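Local coordinates for protein Cif-like 1 (PDB 7JQY) that probably hydrolyses epoxides to diols, as an octamer-forming, Cif-like member of the alpha/beta hydrolase fold, at residues 51-56 and 62-67; 74-79 and 116-121; 81-86 and 122-127; 104-109 and 130-135; 249-254 and 295-300. The protein carries 1 engineered substitution. All coordinates share one frame; numbering follows the deposited sequence.

Contact 1: residues 51-56 and 62-67; sequences VVLLHG and YTWRHV
Trp64 and Leu53 bury more surface in this contact than any other residues, and Leu53 CB lies over one face of the Trp64 indole. Leu53 CB stands 3.5 Å from the centroid of the five-membered ring of Trp64 and only 4° off the ring normal, the geometry of a CH-pi contact. Beyond it, Leu53 CD1 reaches back to Trp64 CB at 3.7 Å, so the leucine covers both the indole and its stem. The opposite face of the indole is backed by the methyl CG2 of the preceding Thr63, and the ring is sandwiched between an aliphatic group of strand 50-54 and one of its own segment. With CG of Trp64 set beside its backbone N (chi1 -54°), the edge carrying NE1 and CZ2 faces the backbone at Leu54 and His55. There CZ2 lies 3.4 Å from Leu54 O. His55, third in buried area, adds its CB, 3.9 Å from Thr63 CG2.

At the indole edge two donors confront each other: Trp64 NE1 and His55 N are 3.4 Å apart and cannot bond. One water resolves this. It accepts from His55 N at 3.0 Å and more weakly from Trp64 NE1 at 3.1 Å, and donates to Leu53 O at 2.7 Å. Val120 of strand 117-122 touches both Leu53 and Trp64.

His55-Gly56 begins an HGxP sequence, which in related epoxide hydrolases helps form the oxyanion hole. By linking two N-H donors to Leu53 O, the water lets them sit close together and probably helps to hold the strand end that leads into this sequence.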
# COMPACT_ATOMS: atom_id res chain seq x y z
N VAL B 51 -21.42 27.16 30.55
CA VAL B 51 -22.13 26.49 29.47
C VAL B 51 -21.23 25.37 28.96
O VAL B 51 -20.14 25.63 28.43
CB VAL B 51 -22.50 27.46 28.33
CG1 VAL B 51 -23.29 26.73 27.26
CG2 VAL B 51 -23.30 28.63 28.88
N VAL B 52 -21.69 24.13 29.11
CA VAL B 52 -20.96 22.95 28.65
C VAL B 52 -21.56 22.51 27.32
O VAL B 52 -22.79 22.40 27.18
CB VAL B 52 -21.02 21.82 29.69
CG1 VAL B 52 -20.41 20.56 29.14
CG2 VAL B 52 -20.33 22.25 30.96
N LEU B 53 -20.69 22.29 26.33
CA LEU B 53 -21.08 21.89 24.99
C LEU B 53 -20.50 20.52 24.70
O LEU B 53 -19.29 20.31 24.86
CB LEU B 53 -20.58 22.90 23.95
CG LEU B 53 -20.84 24.38 24.26
CD1 LEU B 53 -20.25 25.29 23.22
CD2 LEU B 53 -22.33 24.63 24.37
N LEU B 54 -21.35 19.59 24.27
CA LEU B 54 -20.96 18.20 24.02
C LEU B 54 -21.26 17.84 22.57
O LEU B 54 -22.43 17.78 22.16
CB LEU B 54 -21.69 17.25 24.97
CG LEU B 54 -21.43 17.39 26.48
CD1 LEU B 54 -22.30 16.40 27.25
CD2 LEU B 54 -19.95 17.21 26.85
N HIS B 55 -20.20 17.58 21.81
CA HIS B 55 -20.25 17.16 20.42
C HIS B 55 -20.76 15.72 20.31
O HIS B 55 -21.05 15.05 21.30
CB HIS B 55 -18.86 17.26 19.80
CG HIS B 55 -17.91 16.28 20.39
ND1 HIS B 55 -17.89 14.95 20.03
CD2 HIS B 55 -16.98 16.42 21.37
CE1 HIS B 55 -16.97 14.32 20.74
NE2 HIS B 55 -16.41 15.18 21.56
N GLY B 56 -20.82 15.21 19.08
CA GLY B 56 -21.21 13.85 18.81
C GLY B 56 -20.22 13.14 17.90
O GLY B 56 -19.02 13.45 17.88
N TYR B 62 -14.48 20.94 18.08
CA TYR B 62 -14.35 21.89 16.98
C TYR B 62 -15.69 22.21 16.32
O TYR B 62 -15.79 23.22 15.61
CB TYR B 62 -13.36 21.32 15.96
CG TYR B 62 -13.07 22.18 14.73
CD1 TYR B 62 -12.16 23.23 14.79
CD2 TYR B 62 -13.68 21.91 13.51
CE1 TYR B 62 -11.88 24.01 13.67
CE2 TYR B 62 -13.40 22.67 12.38
CZ TYR B 62 -12.51 23.73 12.47
OH TYR B 62 -12.24 24.49 11.35
N THR B 63 -16.71 21.39 16.54
CA THR B 63 -18.00 21.66 15.91
C THR B 63 -18.68 22.90 16.50
O THR B 63 -19.54 23.48 15.83
CB THR B 63 -18.92 20.43 16.01
OG1 THR B 63 -19.99 20.58 15.07
CG2 THR B 63 -19.50 20.26 17.40
N TRP B 64 -18.29 23.33 17.69
CA TRP B 64 -18.87 24.49 18.36
C TRP B 64 -18.11 25.78 18.06
O TRP B 64 -18.34 26.79 18.73
CB TRP B 64 -18.91 24.27 19.87
CG TRP B 64 -19.62 23.00 20.25
CD1 TRP B 64 -19.05 21.85 20.67
CD2 TRP B 64 -21.03 22.77 20.23
NE1 TRP B 64 -20.01 20.91 20.93
CE2 TRP B 64 -21.24 21.45 20.66
CE3 TRP B 64 -22.14 23.55 19.89
CZ2 TRP B 64 -22.51 20.88 20.76
CZ3 TRP B 64 -23.41 22.98 19.99
CH2 TRP B 64 -23.58 21.67 20.42
N ARG B 65 -17.23 25.76 17.06
CA ARG B 65 -16.31 26.88 16.84
C ARG B 65 -17.04 28.19 16.56
O ARG B 65 -16.53 29.26 16.94
CB ARG B 65 -15.37 26.55 15.68
CG ARG B 65 -16.08 26.38 14.36
CD ARG B 65 -15.19 25.65 13.38
NE ARG B 65 -15.90 25.39 12.13
CZ ARG B 65 -16.67 24.33 11.93
NH1 ARG B 65 -16.84 23.43 12.90
NH2 ARG B 65 -17.29 24.19 10.75
N HIS B 66 -18.21 28.14 15.93
CA HIS B 66 -18.96 29.34 15.61
C HIS B 66 -19.97 29.71 16.67
O HIS B 66 -20.59 30.77 16.57
CB HIS B 66 -19.70 29.17 14.27
CG HIS B 66 -18.80 28.98 13.10
ND1 HIS B 66 -17.88 29.93 12.70
CD2 HIS B 66 -18.66 27.94 12.24
CE1 HIS B 66 -17.22 29.48 11.65
NE2 HIS B 66 -17.68 28.28 11.34
N VAL B 67 -20.12 28.88 17.71
CA VAL B 67 -21.06 29.15 18.78
C VAL B 67 -20.36 29.67 20.04
O VAL B 67 -20.86 30.58 20.69
CB VAL B 67 -21.87 27.87 19.08
CG1 VAL B 67 -22.68 28.03 20.36
CG2 VAL B 67 -22.80 27.54 17.90
O HOH W 1 -17.92 19.39 22.69

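Contact 2: residues 74-79 and 116-121; sequences DGYRVV and RIHLVG
In the central sheet of the alpha/beta hydrolase fold, His118 of strand 117-122 meets Tyr76, which stands in the approach to strand 77-82; the parallel strand 50-54 runs between those two strands. With one strand between them, the backbones stay well apart: the nearest CA atoms, those of Tyr76 and His118, are 9.4 Å from each other. The gap is bridged by two aromatic side chains. Each carries CG beside its own backbone N (chi1 -70° for Tyr76, -57° for His118), and the rings come together in an offset edge-to-face pair, with centroids 5.8 Å apart and planes at 83°. The edge of Tyr76 is turned toward the imidazole face; its CE1 approaches His118 CD2 at 4.1 Å and NE2 at 4.2 Å. Val51 of the intervening strand packs its CG2 on Tyr76 CD1.

Helix 291-303 contributes Leu299 against Tyr76 and Phe302 against the His118 ring. Gly75, with positive phi, is the C-prime residue of a Schellman motif ending helix 68-73, so the tyrosine follows directly on a helix terminus.

The polar end of His118 is engaged by Glu49, whose OE2 is hydrogen-bonded to NE2. That bond may favour the protonated form of the imidazole. The chemistry thus pairs a ring edge with a histidine whose rotation is probably fixed mainly by the Glu49 bond, the aromatic neighbours adding only van der Waals contact.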
# COMPACT_ATOMS: atom_id res chain seq x y z
N ASP B 74 -21.20 37.11 25.88
CA ASP B 74 -22.35 37.42 26.73
C ASP B 74 -22.12 37.01 28.18
O ASP B 74 -23.09 36.90 28.94
CB ASP B 74 -23.61 36.71 26.24
CG ASP B 74 -24.59 37.64 25.56
OD1 ASP B 74 -24.12 38.66 24.99
OD2 ASP B 74 -25.81 37.37 25.60
N GLY B 75 -20.87 36.77 28.56
CA GLY B 75 -20.52 36.50 29.94
C GLY B 75 -20.60 35.06 30.37
O GLY B 75 -20.44 34.78 31.56
N TYR B 76 -20.81 34.13 29.44
CA TYR B 76 -20.85 32.71 29.79
C TYR B 76 -19.45 32.11 29.80
O TYR B 76 -18.57 32.52 29.04
CB TYR B 76 -21.75 31.94 28.83
CG TYR B 76 -23.21 32.28 29.00
CD1 TYR B 76 -23.91 31.88 30.14
CD2 TYR B 76 -23.90 33.02 28.04
CE1 TYR B 76 -25.25 32.20 30.30
CE2 TYR B 76 -25.24 33.34 28.19
CZ TYR B 76 -25.91 32.93 29.33
OH TYR B 76 -27.23 33.24 29.49
N ARG B 77 -19.25 31.15 30.70
CA ARG B 77 -18.00 30.40 30.78
C ARG B 77 -18.15 29.15 29.92
O ARG B 77 -18.73 28.15 30.37
CB ARG B 77 -17.66 30.07 32.23
CG ARG B 77 -16.25 29.52 32.45
CD ARG B 77 -16.06 29.17 33.92
NE ARG B 77 -14.81 28.47 34.18
CZ ARG B 77 -14.53 27.86 35.33
NH1 ARG B 77 -15.41 27.86 36.31
NH2 ARG B 77 -13.36 27.25 35.48
N VAL B 78 -17.61 29.18 28.71
CA VAL B 78 -17.81 28.10 27.75
C VAL B 78 -16.81 26.98 27.99
O VAL B 78 -15.61 27.22 28.16
CB VAL B 78 -17.72 28.62 26.31
CG1 VAL B 78 -18.19 27.54 25.34
CG2 VAL B 78 -18.57 29.88 26.14
N VAL B 79 -17.31 25.75 28.02
CA VAL B 79 -16.50 24.55 28.16
C VAL B 79 -16.95 23.57 27.08
O VAL B 79 -17.98 22.90 27.24
CB VAL B 79 -16.62 23.92 29.55
CG1 VAL B 79 -15.80 22.63 29.63
CG2 VAL B 79 -16.18 24.91 30.62
N ARG B 116 -23.50 24.26 38.99
CA ARG B 116 -24.68 24.52 38.13
C ARG B 116 -24.23 24.94 36.72
O ARG B 116 -23.40 25.84 36.60
CB ARG B 116 -25.57 25.60 38.75
CG ARG B 116 -26.14 25.23 40.11
CD ARG B 116 -27.04 24.01 40.03
NE ARG B 116 -27.62 23.67 41.32
CZ ARG B 116 -27.07 22.84 42.20
NH1 ARG B 116 -25.91 22.25 41.91
NH2 ARG B 116 -27.67 22.59 43.35
N ILE B 117 -24.75 24.30 35.66
CA ILE B 117 -24.28 24.53 34.30
C ILE B 117 -25.49 24.58 33.38
O ILE B 117 -26.54 24.00 33.68
CB ILE B 117 -23.33 23.42 33.81
CG1 ILE B 117 -24.08 22.09 33.80
CG2 ILE B 117 -22.07 23.34 34.68
CD1 ILE B 117 -23.36 20.96 33.14
N HIS B 118 -25.37 25.33 32.29
CA HIS B 118 -26.23 25.14 31.13
C HIS B 118 -25.58 24.08 30.26
O HIS B 118 -24.34 24.00 30.20
CB HIS B 118 -26.41 26.44 30.36
CG HIS B 118 -26.95 27.56 31.18
ND1 HIS B 118 -28.31 27.77 31.38
CD2 HIS B 118 -26.33 28.54 31.89
CE1 HIS B 118 -28.49 28.83 32.15
NE2 HIS B 118 -27.30 29.31 32.47
N LEU B 119 -26.39 23.26 29.61
CA LEU B 119 -25.89 22.06 28.95
C LEU B 119 -26.46 21.97 27.54
O LEU B 119 -27.68 21.98 27.36
CB LEU B 119 -26.24 20.81 29.76
CG LEU B 119 -25.52 19.51 29.41
CD1 LEU B 119 -24.02 19.73 29.29
CD2 LEU B 119 -25.85 18.43 30.44
N VAL B 120 -25.57 21.84 26.55
CA VAL B 120 -25.92 21.73 25.14
C VAL B 120 -25.28 20.46 24.58
O VAL B 120 -24.08 20.24 24.75
CB VAL B 120 -25.45 22.95 24.34
CG1 VAL B 120 -25.98 22.88 22.90
CG2 VAL B 120 -25.85 24.24 25.03
N GLY B 121 -26.07 19.65 23.89
CA GLY B 121 -25.56 18.42 23.30
C GLY B 121 -26.21 18.14 21.96
O GLY B 121 -27.33 18.58 21.68

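Contact 3: residues 81-86 and 122-127; sequences VDYRGA and RSIGVM. Engineered in segment 122-127: Ser123 (natural residue Asp).
Tyr83 and Ile124 form the first shell. The phenol oxygen of Tyr83 presses on the branch point of the isoleucine: OH is 3.1 Å from Ile124 CB, a tight approach, and 3.4 Å from CG2. The same methyl lies 3.8 Å from Tyr83 CZ, so the end of the ring rests against CB and CG2 while the side chains cross at about a right angle. At the ring edge, near its plane, CE2 of Tyr83 faces the backbone N of Gly125 at 4.0 Å.

The next layer sets these groups in place. Tyr83 holds CG between its backbone N and carbonyl carbon (chi1 54°), which sends the ring across toward the helix start. Its residue also opens a type II turn ending at Ala86, closed by Ala86 N to Tyr83 O at 2.9 Å. On the other side, the engineered Ser123 (aspartate in nature) has phi 50°, psi -131°, a strained conformation, as expected of a nucleophile elbow, and passes directly into helix 124-135. Its OG is hydrogen-bonded to Trp57 N. Farther out, Leu227 touches both Tyr83 and Ile124, and the His55 ring meets that of Tyr83.

Gly121, position 123 and Gly125 fit such an elbow, Gly-x-Asp-x-Gly in the natural protein, whose aspartate is probably the nucleophile, as in related epoxide hydrolases. Chemically, the abutment of phenol oxygen and ring end on CB and CG2 probably helps to hold Ile124, the first helical residue after position 123.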
# COMPACT_ATOMS: atom_id res chain seq x y z
N VAL B 81 -16.07 20.16 25.41
CA VAL B 81 -15.32 18.99 25.87
C VAL B 81 -15.21 17.97 24.75
O VAL B 81 -16.19 17.69 24.05
CB VAL B 81 -16.00 18.36 27.11
CG1 VAL B 81 -15.13 17.27 27.70
CG2 VAL B 81 -16.33 19.43 28.13
N ASP B 82 -14.02 17.41 24.58
CA ASP B 82 -13.87 16.14 23.86
C ASP B 82 -14.23 15.03 24.85
O ASP B 82 -13.46 14.77 25.77
CB ASP B 82 -12.44 15.94 23.35
CG ASP B 82 -12.09 16.84 22.16
OD1 ASP B 82 -13.02 17.27 21.42
OD2 ASP B 82 -10.88 17.08 21.95
N TYR B 83 -15.38 14.38 24.66
CA TYR B 83 -15.76 13.38 25.65
C TYR B 83 -14.86 12.15 25.54
O TYR B 83 -14.01 12.05 24.65
CB TYR B 83 -17.24 12.99 25.55
CG TYR B 83 -17.81 12.52 24.23
CD1 TYR B 83 -17.20 11.52 23.49
CD2 TYR B 83 -19.01 13.05 23.76
CE1 TYR B 83 -17.75 11.09 22.28
CE2 TYR B 83 -19.57 12.63 22.58
CZ TYR B 83 -18.95 11.65 21.84
OH TYR B 83 -19.52 11.24 20.66
N ARG B 84 -15.03 11.22 26.48
CA ARG B 84 -14.21 10.01 26.56
C ARG B 84 -14.10 9.34 25.20
O ARG B 84 -15.11 9.04 24.56
CB ARG B 84 -14.78 9.04 27.60
CG ARG B 84 -14.04 7.69 27.68
CD ARG B 84 -14.71 6.69 28.63
NE ARG B 84 -14.76 7.19 30.00
CZ ARG B 84 -14.32 6.54 31.08
NH1 ARG B 84 -14.42 7.12 32.27
NH2 ARG B 84 -13.81 5.32 30.98
N GLY B 85 -12.86 9.16 24.74
CA GLY B 85 -12.58 8.48 23.49
C GLY B 85 -12.47 9.37 22.27
O GLY B 85 -12.05 8.90 21.21
N ALA B 86 -12.84 10.64 22.37
CA ALA B 86 -12.90 11.52 21.22
C ALA B 86 -11.84 12.61 21.24
O ALA B 86 -11.44 13.10 22.30
CB ALA B 86 -14.28 12.18 21.11
N ARG B 122 -25.47 17.39 21.13
CA ARG B 122 -25.98 16.89 19.86
C ARG B 122 -25.41 15.50 19.62
O ARG B 122 -24.36 15.13 20.16
CB ARG B 122 -25.64 17.83 18.68
CG ARG B 122 -24.20 17.75 18.16
CD ARG B 122 -24.06 18.45 16.81
NE ARG B 122 -24.94 17.86 15.80
CZ ARG B 122 -24.71 16.69 15.20
NH1 ARG B 122 -23.62 15.99 15.49
NH2 ARG B 122 -25.57 16.23 14.31
N SER B 123 -26.11 14.72 18.78
CA SER B 123 -25.71 13.34 18.45
C SER B 123 -25.42 12.58 19.75
O SER B 123 -26.22 12.66 20.69
CB SER B 123 -24.53 13.42 17.47
OG SER B 123 -23.88 12.16 17.34
N ILE B 124 -24.27 11.89 19.85
CA ILE B 124 -23.92 11.15 21.06
C ILE B 124 -23.91 12.08 22.26
O ILE B 124 -24.28 11.68 23.38
CB ILE B 124 -22.56 10.45 20.86
CG1 ILE B 124 -22.61 9.52 19.64
CG2 ILE B 124 -22.14 9.69 22.10
CD1 ILE B 124 -23.47 8.30 19.85
N GLY B 125 -23.52 13.33 22.05
CA GLY B 125 -23.45 14.27 23.16
C GLY B 125 -24.80 14.60 23.77
O GLY B 125 -24.88 14.93 24.95
N VAL B 126 -25.87 14.55 22.97
CA VAL B 126 -27.17 14.81 23.57
C VAL B 126 -27.63 13.62 24.41
O VAL B 126 -28.39 13.81 25.37
CB VAL B 126 -28.19 15.20 22.48
CG1 VAL B 126 -28.82 13.97 21.82
CG2 VAL B 126 -29.23 16.12 23.07
N MET B 127 -27.13 12.42 24.14
CA MET B 127 -27.42 11.29 25.02
C MET B 127 -26.69 11.44 26.35
O MET B 127 -27.27 11.21 27.42
CB MET B 127 -27.04 9.97 24.34
CG MET B 127 -27.49 9.86 22.88
SD MET B 127 -26.98 8.33 22.07
CE MET B 127 -27.62 8.63 20.42

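Contact 4: residues 104-109 and 130-135; sequences DIRALV and YAYAAQ
Tyr132 supplies most of the buried surface here, its ring projecting from helix 124-135 onto helix 98-111 between Ile105, Arg106 and Val109. The axes of the two short segments stay 10.7 Å apart at their closest, a separation that this one long side chain spans; their crossing angle is -73°. CG of Tyr132 lies opposite its backbone N (chi1 -161°), which throws the ring outward.

The apolar contact is that of Ile105, whose CG2 meets the ring at its edge, in plane, 3.8 Å from Tyr132 CE2. Van der Waals contacts of the phenol end with carbon form a second group. Val109 CB lies 4.0 Å from Tyr132 OH, Arg106 CB is 3.7 Å from Tyr132 CZ, and the backbone CA of Arg106 sits 3.4 Å from Tyr132 OH.

Polar interactions run within or beyond the pair. The extended Arg106 chain leads its guanidinium past the tyrosine to a salt bridge with Glu139 and a cation-pi contact with Trp136. In helix 124-135, Gln135 NE2 folds back to Ala131 O at 2.9 Å, arriving above the carbonyl plane, while Gln135 N reaches that oxygen from the opposite face.

Beneath the helices, Ile105 and Val109 pack on strand 50-54 and Tyr132 on Ile140. This is the helical layer on one face of the parallel sheet in the alpha/beta hydrolase fold: helix 98-111 connects strands 77-82 and 117-122, and helix 124-135 connects 117-122 and 140-146.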
# COMPACT_ATOMS: atom_id res chain seq x y z
N ASP B 104 -18.27 11.30 33.64
CA ASP B 104 -17.02 11.97 33.28
C ASP B 104 -17.22 13.47 33.16
O ASP B 104 -16.43 14.26 33.68
CB ASP B 104 -16.48 11.41 31.96
CG ASP B 104 -16.17 9.94 32.03
OD1 ASP B 104 -16.28 9.27 30.98
OD2 ASP B 104 -15.79 9.46 33.13
N ILE B 105 -18.29 13.88 32.47
CA ILE B 105 -18.52 15.31 32.28
C ILE B 105 -18.78 15.98 33.61
O ILE B 105 -18.33 17.11 33.86
CB ILE B 105 -19.69 15.53 31.30
CG1 ILE B 105 -19.40 14.80 29.99
CG2 ILE B 105 -19.90 17.02 31.08
CD1 ILE B 105 -18.03 15.14 29.41
N ARG B 106 -19.48 15.30 34.51
CA ARG B 106 -19.75 15.87 35.83
C ARG B 106 -18.47 16.03 36.64
O ARG B 106 -18.28 17.05 37.31
CB ARG B 106 -20.77 15.01 36.57
CG ARG B 106 -21.15 15.56 37.92
CD ARG B 106 -22.33 14.81 38.47
NE ARG B 106 -22.75 15.33 39.76
CZ ARG B 106 -22.57 14.69 40.91
NH1 ARG B 106 -21.89 13.54 40.92
NH2 ARG B 106 -22.99 15.23 42.04
N ALA B 107 -17.59 15.03 36.61
CA ALA B 107 -16.35 15.13 37.38
C ALA B 107 -15.49 16.29 36.91
O ALA B 107 -14.89 17.00 37.73
CB ALA B 107 -15.56 13.82 37.28
N LEU B 108 -15.47 16.56 35.60
CA LEU B 108 -14.70 17.67 35.06
C LEU B 108 -15.31 19.01 35.45
O LEU B 108 -14.59 19.96 35.76
CB LEU B 108 -14.61 17.54 33.54
CG LEU B 108 -13.97 18.65 32.69
CD1 LEU B 108 -13.41 18.05 31.40
CD2 LEU B 108 -14.94 19.78 32.35
N VAL B 109 -16.64 19.11 35.43
CA VAL B 109 -17.29 20.34 35.86
C VAL B 109 -17.00 20.60 37.33
O VAL B 109 -16.76 21.75 37.74
CB VAL B 109 -18.81 20.27 35.60
CG1 VAL B 109 -19.51 21.44 36.28
CG2 VAL B 109 -19.11 20.22 34.11
N TYR B 130 -28.45 14.27 28.21
CA TYR B 130 -29.69 13.83 28.83
C TYR B 130 -29.42 12.98 30.07
O TYR B 130 -30.04 13.19 31.12
CB TYR B 130 -30.55 13.03 27.83
CG TYR B 130 -31.70 12.33 28.51
CD1 TYR B 130 -32.78 13.05 29.01
CD2 TYR B 130 -31.69 10.95 28.69
CE1 TYR B 130 -33.83 12.41 29.65
CE2 TYR B 130 -32.73 10.30 29.33
CZ TYR B 130 -33.80 11.04 29.80
OH TYR B 130 -34.84 10.39 30.44
N ALA B 131 -28.48 12.04 29.97
CA ALA B 131 -28.12 11.21 31.12
C ALA B 131 -27.56 12.05 32.25
O ALA B 131 -27.74 11.70 33.42
CB ALA B 131 -27.12 10.14 30.70
N TYR B 132 -26.89 13.16 31.93
CA TYR B 132 -26.45 14.08 32.97
C TYR B 132 -27.65 14.67 33.70
O TYR B 132 -27.71 14.65 34.93
CB TYR B 132 -25.60 15.19 32.33
CG TYR B 132 -24.70 15.98 33.27
CD1 TYR B 132 -25.10 16.30 34.57
CD2 TYR B 132 -23.46 16.43 32.84
CE1 TYR B 132 -24.28 17.03 35.42
CE2 TYR B 132 -22.63 17.16 33.68
CZ TYR B 132 -23.04 17.46 34.97
OH TYR B 132 -22.21 18.19 35.78
N ALA B 133 -28.64 15.18 32.94
CA ALA B 133 -29.81 15.78 33.56
C ALA B 133 -30.65 14.76 34.30
O ALA B 133 -31.25 15.08 35.33
CB ALA B 133 -30.65 16.50 32.51
N ALA B 134 -30.69 13.52 33.81
CA ALA B 134 -31.52 12.51 34.47
C ALA B 134 -30.90 12.08 35.80
O ALA B 134 -31.63 11.84 36.77
CB ALA B 134 -31.70 11.29 33.56
N GLN B 135 -29.57 12.01 35.87
CA GLN B 135 -28.90 11.55 37.08
C GLN B 135 -28.71 12.65 38.12
O GLN B 135 -28.71 12.36 39.32
CB GLN B 135 -27.55 10.92 36.73
CG GLN B 135 -27.64 9.48 36.28
CD GLN B 135 -26.40 9.02 35.56
OE1 GLN B 135 -25.84 7.96 35.88
NE2 GLN B 135 -25.95 9.80 34.59

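Contact 5: residues 249-254 and 295-300; sequences PVLALA and TRQLLD
Strand 250-254, carrying Leu251 and Leu253, runs almost antiparallel to helix segment 295-300, which offers Gln297 and Leu298; the axes approach to 10.2 Å, with 172° between their directions. Gln297 buries the most surface of any one residue, its stem on Leu253, its OE1 reaching both leucines. Leu253 presses on the stem, with CD1 3.6 Å from Gln297 CB and CD2 3.9 Å from CG. The chain then bends at chi2 (-70°), which brings Gln297 OE1 to 3.9 Å from Leu253 CD2 and 4.0 Å from Leu251 CD1. These are contacts of an oxygen with methyl groups, not bonds. Leu251 uses its two branches differently, since CD2 approaches the backbone O of Gln297 at 3.8 Å while CD1 meets OE1. The end of Leu298 comes nearer than its stem, and its CD2 stands 4.5 Å from Leu251 CD2, a looser contact.

On the helix itself, Arg296 NE and Asp300 OD2 form a salt bridge of 3.3 Å in which the oxygen lies well out of the guanidinium plane, so charge alone draws them together. Ala277 of the neighbouring strand 274-279 touches both Leu253 and Gln297, and Leu298 packs on Ala144 of strand 140-146.

A C-terminal helix running antiparallel along strand 250-255 on one face of the central sheet, leucines of alternate strand positions turned into it, belongs to the alpha/beta hydrolase fold.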
# COMPACT_ATOMS: atom_id res chain seq x y z
N PRO B 249 -36.08 23.60 32.36
CA PRO B 249 -36.48 23.96 31.00
C PRO B 249 -35.58 23.31 29.96
O PRO B 249 -34.36 23.22 30.12
CB PRO B 249 -36.35 25.49 30.98
CG PRO B 249 -36.43 25.90 32.40
CD PRO B 249 -35.80 24.79 33.19
N VAL B 250 -36.20 22.86 28.87
CA VAL B 250 -35.52 22.13 27.81
C VAL B 250 -35.85 22.78 26.48
O VAL B 250 -37.00 23.16 26.23
CB VAL B 250 -35.93 20.64 27.80
CG1 VAL B 250 -35.33 19.93 26.60
CG2 VAL B 250 -35.51 19.98 29.11
N LEU B 251 -34.84 22.92 25.63
CA LEU B 251 -34.97 23.44 24.27
C LEU B 251 -34.57 22.35 23.29
O LEU B 251 -33.55 21.68 23.50
CB LEU B 251 -34.09 24.68 24.07
CG LEU B 251 -33.93 25.23 22.65
CD1 LEU B 251 -35.21 25.87 22.16
CD2 LEU B 251 -32.77 26.23 22.59
N ALA B 252 -35.39 22.14 22.26
CA ALA B 252 -35.16 21.13 21.23
C ALA B 252 -35.03 21.80 19.87
O ALA B 252 -35.91 22.58 19.49
CB ALA B 252 -36.28 20.09 21.21
N LEU B 253 -33.95 21.50 19.14
CA LEU B 253 -33.68 22.13 17.85
C LEU B 253 -33.20 21.10 16.84
O LEU B 253 -32.47 20.16 17.19
CB LEU B 253 -32.62 23.23 17.97
CG LEU B 253 -32.87 24.37 18.95
CD1 LEU B 253 -31.60 25.20 19.12
CD2 LEU B 253 -34.02 25.23 18.47
N ALA B 254 -33.59 21.28 15.57
CA ALA B 254 -33.13 20.43 14.48
C ALA B 254 -33.41 21.12 13.15
O ALA B 254 -34.19 22.07 13.08
CB ALA B 254 -33.78 19.05 14.53
N THR B 295 -27.06 30.03 17.62
CA THR B 295 -26.59 30.99 18.60
C THR B 295 -27.76 31.83 19.06
O THR B 295 -27.88 32.14 20.26
CB THR B 295 -25.46 31.85 18.02
OG1 THR B 295 -24.27 31.07 17.99
CG2 THR B 295 -25.19 33.08 18.89
N ARG B 296 -28.64 32.20 18.14
CA ARG B 296 -29.81 33.01 18.48
C ARG B 296 -30.77 32.26 19.40
O ARG B 296 -31.33 32.83 20.33
CB ARG B 296 -30.54 33.46 17.21
CG ARG B 296 -31.76 34.32 17.48
CD ARG B 296 -31.41 35.55 18.30
NE ARG B 296 -32.59 36.34 18.63
CZ ARG B 296 -32.56 37.44 19.37
NH1 ARG B 296 -31.42 37.88 19.87
NH2 ARG B 296 -33.69 38.11 19.62
N GLN B 297 -30.94 30.97 19.13
CA GLN B 297 -31.82 30.12 19.91
C GLN B 297 -31.25 29.88 21.30
O GLN B 297 -31.98 29.96 22.30
CB GLN B 297 -32.04 28.82 19.16
CG GLN B 297 -33.00 28.99 17.99
CD GLN B 297 -34.41 29.22 18.49
OE1 GLN B 297 -34.73 28.86 19.62
NE2 GLN B 297 -35.26 29.80 17.65
N LEU B 298 -29.93 29.69 21.41
CA LEU B 298 -29.37 29.41 22.73
C LEU B 298 -29.39 30.63 23.64
O LEU B 298 -29.78 30.53 24.81
CB LEU B 298 -27.93 28.90 22.58
CG LEU B 298 -27.72 27.49 22.02
CD1 LEU B 298 -26.23 27.22 21.82
CD2 LEU B 298 -28.33 26.44 22.93
N LEU B 299 -29.04 31.80 23.11
CA LEU B 299 -29.01 33.00 23.95
C LEU B 299 -30.41 33.37 24.43
O LEU B 299 -30.58 33.73 25.60
CB LEU B 299 -28.35 34.16 23.20
CG LEU B 299 -26.83 33.97 23.10
CD1 LEU B 299 -26.14 35.02 22.25
CD2 LEU B 299 -26.21 33.91 24.49
N ASP B 300 -31.42 33.25 23.56
CA ASP B 300 -32.80 33.51 23.98
C ASP B 300 -33.25 32.54 25.06
O ASP B 300 -33.89 32.93 26.03
CB ASP B 300 -33.74 33.35 22.79
CG ASP B 300 -33.95 34.62 22.04
OD1 ASP B 300 -33.79 35.69 22.66
OD2 ASP B 300 -34.24 34.56 20.83

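All five contacts are arranged round one central sheet. Contact 1 precedes the rest along the chain; contacts 2, 3 and 4 interleave their segments, and contact 5 comes last, joining strand 250-255 to helix 291-303. Contacts 1 and 2 are closely linked, their centres about 10 Å apart, through backbone hydrogen bonds of strand 50-54 to strands 77-82 and 117-122. Centre to centre, contact 3 lies about 10 Å from contact 1 and about 11 Å from contact 4, sharing helix 124-135 with the latter. Contacts 4 and 5, about 19 Å apart between centres, do not touch: they pack helices on opposite faces of the sheet, with the probable nucleophile elbow at contact 3.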